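GTPase subunit of restriction endonuclease (Thermococcus gammatolerans, PDB 6P0F) probably recognises modified DNA through its N-terminal YTH-like domain, as the DNA-binding and GTPase subunit of a McrBC-type restriction endonuclease. Local coordinates at residues A[5-10]-A[156-161]. Residues are numbered along the deposited sequence; the frame is centred on the assembly and turned at random.
Sequences LFIIGI and GYVKPE
Val158 sets its CG2 methyl between Leu5 and Ile7, two residues apart on the same face of the strand that runs antiparallel beside it. The side chains of Leu5 and Val158 run alongside one another in a common direction, with Leu5 CG 3.9 Å from Val158 CG2. Ile7 approaches the same methyl at a slant, its CD1 3.7 Å from Val158 CG2; here CG2 stands anti to the carbonyl carbon of Val158, CG1 being anti to the backbone N (chi1 -177°). The opposite face of the sheet carries Phe6 and Tyr157, a non-hydrogen-bonded pair. Their rings are inclined at 51° and meet at one corner, Phe6 CE1 to Tyr157 CD1 at 3.7 Å, while Gly156 O sits at the edge of the Phe6 ring. Two backbone hydrogen bonds join Ile7 and Gly156: Ile7 N to Gly156 O, 2.9 Å, and Gly156 N to Ile7 O, 2.7 Å. A third runs from Val158 N to Leu5 O (2.9 Å). This antiparallel pairing ties the first strand of the YTH-type domain's mixed sheet to the strand just before helix 160-174, whose N-cap position Lys159 occupies. Strand 5-11 lies between strand 155-158 and the parallel strand 70-76, which bonds to Phe6 and Ile8. On the face of Leu5 and Val158, Met163 of helix 160-174 packs against both side chains, and Tyr147 touches Ile7 and Val158.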
ATOM      1  N   LEU A   5       5.449  -1.261  10.057  1.00 23.60           N
ATOM      2  CA  LEU A   5       5.736  -1.650   8.687  1.00 21.97           C
ATOM      3  C   LEU A   5       4.756  -2.746   8.299  1.00 21.69           C
ATOM      4  O   LEU A   5       4.633  -3.757   9.005  1.00 20.20           O
ATOM      5  CB  LEU A   5       7.176  -2.131   8.523  1.00 25.18           C
ATOM      6  CG  LEU A   5       7.582  -2.758   7.186  1.00 25.49           C
ATOM      7  CD1 LEU A   5       7.380  -1.690   6.080  1.00 22.77           C
ATOM      8  CD2 LEU A   5       9.016  -3.280   7.234  1.00 27.76           C
ATOM      9  N   PHE A   6       4.035  -2.536   7.195  1.00 21.61           N
ATOM     10  CA  PHE A   6       3.078  -3.492   6.669  1.00 21.44           C
ATOM     11  C   PHE A   6       3.502  -3.942   5.279  1.00 20.27           C
ATOM     12  O   PHE A   6       4.197  -3.212   4.568  1.00 20.11           O
ATOM     13  CB  PHE A   6       1.679  -2.887   6.600  1.00 20.81           C
ATOM     14  CG  PHE A   6       1.162  -2.449   7.919  1.00 21.95           C
ATOM     15  CD1 PHE A   6       0.579  -3.361   8.781  1.00 24.58           C
ATOM     16  CD2 PHE A   6       1.283  -1.130   8.321  1.00 21.45           C
ATOM     17  CE1 PHE A   6       0.111  -2.968  10.022  1.00 26.66           C
ATOM     18  CE2 PHE A   6       0.791  -0.730   9.562  1.00 26.97           C
ATOM     19  CZ  PHE A   6       0.228  -1.676  10.424  1.00 26.61           C
ATOM     20  N   ILE A   7       3.098  -5.167   4.917  1.00 18.97           N
ATOM     21  CA  ILE A   7       3.260  -5.699   3.564  1.00 18.19           C
ATOM     22  C   ILE A   7       1.876  -5.915   2.971  1.00 21.38           C
ATOM     23  O   ILE A   7       1.016  -6.566   3.582  1.00 23.30           O
ATOM     24  CB  ILE A   7       4.046  -7.018   3.540  1.00 20.84           C
ATOM     25  CG1 ILE A   7       5.474  -6.799   3.998  1.00 21.07           C
ATOM     26  CG2 ILE A   7       4.007  -7.638   2.136  1.00 21.76           C
ATOM     27  CD1 ILE A   7       6.145  -8.102   4.409  1.00 23.35           C
ATOM     28  N   ILE A   8       1.646  -5.363   1.785  1.00 19.36           N
ATOM     29  CA  ILE A   8       0.391  -5.578   1.072  1.00 20.55           C
ATOM     30  C   ILE A   8       0.717  -6.218  -0.258  1.00 20.73           C
ATOM     31  O   ILE A   8       1.483  -5.684  -1.058  1.00 18.81           O
ATOM     32  CB  ILE A   8      -0.391  -4.277   0.909  1.00 19.42           C
ATOM     33  CG1 ILE A   8      -0.828  -3.782   2.284  1.00 21.91           C
ATOM     34  CG2 ILE A   8      -1.611  -4.492  -0.004  1.00 22.57           C
ATOM     35  CD1 ILE A   8      -1.468  -2.374   2.225  1.00 28.09           C
ATOM     36  N   GLY A   9       0.114  -7.404  -0.509  1.00 19.41           N
ATOM     37  CA  GLY A   9       0.415  -8.176  -1.678  1.00 22.35           C
ATOM     38  C   GLY A   9      -0.616  -7.864  -2.762  1.00 28.30           C
ATOM     39  O   GLY A   9      -1.807  -8.046  -2.547  1.00 34.80           O
ATOM     40  N   ILE A  10      -0.125  -7.395  -3.893  1.00 19.39           N
ATOM     41  CA  ILE A  10      -0.968  -7.005  -5.030  1.00 20.33           C
ATOM     42  C   ILE A  10      -0.808  -8.077  -6.093  1.00 20.56           C
ATOM     43  O   ILE A  10       0.264  -8.205  -6.692  1.00 19.97           O
ATOM     44  CB  ILE A  10      -0.558  -5.631  -5.586  1.00 20.26           C
ATOM     45  CG1 ILE A  10      -0.560  -4.542  -4.507  1.00 23.42           C
ATOM     46  CG2 ILE A  10      -1.447  -5.259  -6.819  1.00 24.03           C
ATOM     47  CD1 ILE A  10      -1.905  -4.268  -3.916  1.00 24.34           C
ATOM     48  N   GLY A 156       0.151  -8.174   5.638  1.00 21.59           N
ATOM     49  CA  GLY A 156       1.003  -8.633   6.721  1.00 23.86           C
ATOM     50  C   GLY A 156       1.543  -7.491   7.557  1.00 27.97           C
ATOM     51  O   GLY A 156       1.686  -6.358   7.090  1.00 25.50           O
ATOM     52  N   TYR A 157       1.830  -7.808   8.816  1.00 25.11           N
ATOM     53  CA  TYR A 157       2.454  -6.890   9.756  1.00 24.16           C
ATOM     54  C   TYR A 157       3.862  -7.387  10.033  1.00 27.23           C
ATOM     55  O   TYR A 157       4.051  -8.577  10.342  1.00 25.96           O
ATOM     56  CB  TYR A 157       1.652  -6.810  11.058  1.00 27.33           C
ATOM     57  CG  TYR A 157       2.374  -6.100  12.184  1.00 29.29           C
ATOM     58  CD1 TYR A 157       2.572  -4.723  12.153  1.00 29.94           C
ATOM     59  CD2 TYR A 157       2.852  -6.797  13.285  1.00 28.00           C
ATOM     60  CE1 TYR A 157       3.223  -4.063  13.173  1.00 35.46           C
ATOM     61  CE2 TYR A 157       3.499  -6.138  14.323  1.00 30.44           C
ATOM     62  CZ  TYR A 157       3.683  -4.779  14.259  1.00 34.74           C
ATOM     63  OH  TYR A 157       4.326  -4.108  15.273  1.00 40.28           O
ATOM     64  N   VAL A 158       4.853  -6.515   9.884  1.00 21.89           N
ATOM     65  CA  VAL A 158       6.243  -6.905  10.093  1.00 23.08           C
ATOM     66  C   VAL A 158       6.585  -6.609  11.554  1.00 27.87           C
ATOM     67  O   VAL A 158       6.635  -5.448  11.980  1.00 26.90           O
ATOM     68  CB  VAL A 158       7.199  -6.204   9.123  1.00 23.50           C
ATOM     69  CG1 VAL A 158       8.632  -6.686   9.330  1.00 27.55           C
ATOM     70  CG2 VAL A 158       6.762  -6.496   7.682  1.00 25.08           C
ATOM     71  N   LYS A 159       6.818  -7.665  12.327  1.00 29.68           N
ATOM     72  CA  LYS A 159       7.064  -7.471  13.741  1.00 33.58           C
ATOM     73  C   LYS A 159       8.321  -6.640  13.946  1.00 28.57           C
ATOM     74  O   LYS A 159       9.270  -6.701  13.154  1.00 27.22           O
ATOM     75  CB  LYS A 159       7.172  -8.823  14.450  1.00 35.02           C
ATOM     76  CG  LYS A 159       5.844  -9.550  14.452  1.00 40.57           C
ATOM     77  CD  LYS A 159       5.730 -10.596  15.552  1.00 49.17           C
ATOM     78  CE  LYS A 159       4.413 -11.359  15.418  1.00 54.13           C
ATOM     79  NZ  LYS A 159       4.201 -12.274  16.578  1.00 62.25           N
ATOM     80  N   PRO A 160       8.358  -5.860  15.028  1.00 34.08           N
ATOM     81  CA  PRO A 160       9.517  -4.989  15.287  1.00 36.28           C
ATOM     82  C   PRO A 160      10.875  -5.680  15.222  1.00 33.45           C
ATOM     83  O   PRO A 160      11.846  -5.102  14.709  1.00 33.80           O
ATOM     84  CB  PRO A 160       9.244  -4.472  16.709  1.00 40.36           C
ATOM     85  CG  PRO A 160       7.795  -4.632  16.931  1.00 39.07           C
ATOM     86  CD  PRO A 160       7.294  -5.731  16.041  1.00 32.22           C
ATOM     87  N   GLU A 161      10.973  -6.910  15.729  1.00 35.08           N
ATOM     88  CA  GLU A 161      12.268  -7.576  15.758  1.00 35.74           C
ATOM     89  C   GLU A 161      12.784  -7.847  14.351  1.00 33.59           C
ATOM     90  O   GLU A 161      14.006  -7.908  14.138  1.00 35.19           O
ATOM     91  CB  GLU A 161      12.156  -8.849  16.596  1.00 37.79           C
ATOM     92  CG  GLU A 161      11.014  -9.776  16.219  1.00 47.77           C
ATOM     93  CD  GLU A 161       9.712  -9.492  16.966  1.00 55.61           C
ATOM     94  OE1 GLU A 161       9.519  -8.338  17.421  1.00 43.97           O
ATOM     95  OE2 GLU A 161       8.878 -10.428  17.075  1.00 58.11           O
TER